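Local coordinates for RahU protein (Pseudomonas aeruginosa PAO1, PDB 6ZC1) that probably binds glycolipids and is a small beta-sandwich protein of the aegerolysin family, at residues E5-K10 with S70-S75. Numbering follows the deposited sequence. Where two conformers were deposited one is given.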
loop_
_atom_site.group_PDB
_atom_site.type_symbol
_atom_site.label_atom_id
_atom_site.label_comp_id
_atom_site.label_asym_id
_atom_site.label_seq_id
_atom_site.Cartn_x
_atom_site.Cartn_y
_atom_site.Cartn_z
ATOM N N GLU A 5 4.109 14.114 3.931
ATOM C CA GLU A 5 3.348 12.931 4.319
ATOM C C GLU A 5 3.297 11.988 3.124
ATOM O O GLU A 5 2.681 12.307 2.103
ATOM C CB GLU A 5 1.942 13.322 4.753
ATOM C CG GLU A 5 1.886 14.056 6.095
ATOM C CD GLU A 5 2.400 15.492 6.025
ATOM O OE1 GLU A 5 1.994 16.243 5.111
ATOM O OE2 GLU A 5 3.223 15.864 6.886
ATOM N N TRP A 6 3.964 10.844 3.233
ATOM C CA TRP A 6 3.954 9.889 2.134
ATOM C C TRP A 6 4.183 8.478 2.655
ATOM O O TRP A 6 4.768 8.267 3.722
ATOM C CB TRP A 6 5.004 10.242 1.065
ATOM C CG TRP A 6 6.428 10.174 1.547
ATOM C CD1 TRP A 6 7.114 11.145 2.234
ATOM C CD2 TRP A 6 7.335 9.076 1.394
ATOM N NE1 TRP A 6 8.387 10.715 2.514
ATOM C CE2 TRP A 6 8.549 9.450 2.010
ATOM C CE3 TRP A 6 7.237 7.809 0.806
ATOM C CZ2 TRP A 6 9.661 8.610 2.041
ATOM C CZ3 TRP A 6 8.350 6.976 0.832
ATOM C CH2 TRP A 6 9.541 7.378 1.451
ATOM N N ILE A 7 3.704 7.515 1.870
ATOM C CA ILE A 7 3.932 6.089 2.087
ATOM C C ILE A 7 4.271 5.489 0.731
ATOM O O ILE A 7 3.776 5.942 -0.302
ATOM C CB ILE A 7 2.684 5.393 2.697
ATOM C CG1 ILE A 7 2.965 3.915 3.012
ATOM C CG2 ILE A 7 1.460 5.516 1.771
ATOM C CD1 ILE A 7 1.811 3.188 3.713
ATOM N N ALA A 8 5.153 4.491 0.726
ATOM C CA ALA A 8 5.421 3.717 -0.481
ATOM C C ALA A 8 5.456 2.256 -0.076
ATOM O O ALA A 8 6.253 1.873 0.783
ATOM C CB ALA A 8 6.741 4.136 -1.138
ATOM N N VAL A 9 4.584 1.450 -0.669
ATOM C CA VAL A 9 4.412 0.054 -0.282
ATOM C C VAL A 9 5.042 -0.818 -1.358
ATOM O O VAL A 9 4.617 -0.786 -2.521
ATOM C CB VAL A 9 2.930 -0.299 -0.106
ATOM C CG1 VAL A 9 2.773 -1.731 0.373
ATOM C CG2 VAL A 9 2.246 0.663 0.858
ATOM N N LYS A 10 6.051 -1.593 -0.971
ATOM C CA LYS A 10 6.709 -2.515 -1.886
ATOM C C LYS A 10 5.997 -3.859 -1.804
ATOM O O LYS A 10 6.010 -4.507 -0.753
ATOM C CB LYS A 10 8.173 -2.662 -1.488
ATOM C CG LYS A 10 8.957 -3.608 -2.386
ATOM C CD LYS A 10 10.398 -3.706 -1.931
ATOM C CE LYS A 10 11.145 -4.745 -2.747
ATOM N NZ LYS A 10 12.613 -4.631 -2.539
ATOM N N SER A 70 -2.701 18.440 5.204
ATOM C CA SER A 70 -3.353 17.142 5.264
ATOM C C SER A 70 -2.398 16.119 4.672
ATOM O O SER A 70 -1.476 16.464 3.932
ATOM C CB SER A 70 -4.677 17.139 4.493
ATOM O OG SER A 70 -4.485 17.599 3.169
ATOM N N GLY A 71 -2.633 14.854 5.006
ATOM C CA GLY A 71 -1.720 13.802 4.603
ATOM C C GLY A 71 -2.305 12.827 3.600
ATOM O O GLY A 71 -2.982 13.228 2.644
ATOM N N THR A 72 -2.031 11.541 3.784
ATOM C CA THR A 72 -2.548 10.513 2.898
ATOM C C THR A 72 -3.196 9.417 3.727
ATOM O O THR A 72 -2.665 9.011 4.768
ATOM C CB THR A 72 -1.466 9.946 1.947
ATOM O OG1 THR A 72 -2.004 8.802 1.276
ATOM C CG2 THR A 72 -0.191 9.536 2.690
ATOM N N GLN A 73 -4.350 8.950 3.258
ATOM C CA GLN A 73 -5.082 7.876 3.913
ATOM C C GLN A 73 -5.867 7.135 2.845
ATOM O O GLN A 73 -6.575 7.759 2.050
ATOM C CB GLN A 73 -6.042 8.424 4.971
ATOM C CG GLN A 73 -6.806 7.334 5.701
ATOM C CD GLN A 73 -7.707 7.880 6.781
ATOM O OE1 GLN A 73 -8.125 9.036 6.733
ATOM N NE2 GLN A 73 -8.008 7.049 7.771
ATOM N N GLY A 74 -5.742 5.811 2.820
ATOM C CA GLY A 74 -6.402 5.063 1.764
ATOM C C GLY A 74 -6.189 3.577 1.934
ATOM O O GLY A 74 -5.769 3.110 2.994
ATOM N N SER A 75 -6.506 2.835 0.872
ATOM C CA SER A 75 -6.356 1.383 0.894
ATOM C C SER A 75 -6.262 0.849 -0.528
ATOM O O SER A 75 -6.587 1.536 -1.501
ATOM C CB SER A 75 -7.528 0.718 1.614
ATOM O OG SER A 75 -8.715 0.882 0.863
#
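Glu5 lies against Gly71 through the aliphatic part of its side chain, with CB of Glu5 3.7 Å from CA of Gly71 and CG of Glu5 3.9 Å from that same CA. Its chi1 of -71° sets CG beside the backbone N, and a bend at chi2 (73°) then brings the carboxylate alongside the carbonyl of Ser70. There OE1 of Glu5 comes within 3.7 Å of O of Ser70, but this is no bond between the segments: OE1 is hydrogen-bonded to the backbone N of Ala2, the first modelled residue.

The carbonyl of Glu5 and the backbone of Trp6 meet the methyl of Thr72. CG2 of Thr72 sits 4.0 Å from O of Glu5 and 4.2 Å from CA of Trp6, while the indole of Trp6 turns the other way, towards Lys38, with which it makes a cation-pi contact. Ile7 points back across the gap, and its CG2 reaches CG2 of Thr72 at 4.4 Å, a loose methyl-to-methyl touch. The hydroxyl of Thr72 is hydrogen-bonded to Ser62 OG and Trp90 NE1, so this buried polar group is satisfied by both layers.

No hydrogen bond joins the two segments. Their touching parts, 5-7 and 70-72, run almost in the same direction, 2° apart, where the two chains enter their strands, one in each sheet of the sandwich; beyond Ile7 and Thr72 they separate. Strand 6-13 lies between 58-63 and 126-134 in the mixed sheet, whereas strand 72-80 belongs to the antiparallel sheet, flanked by 19-27 and 83-92.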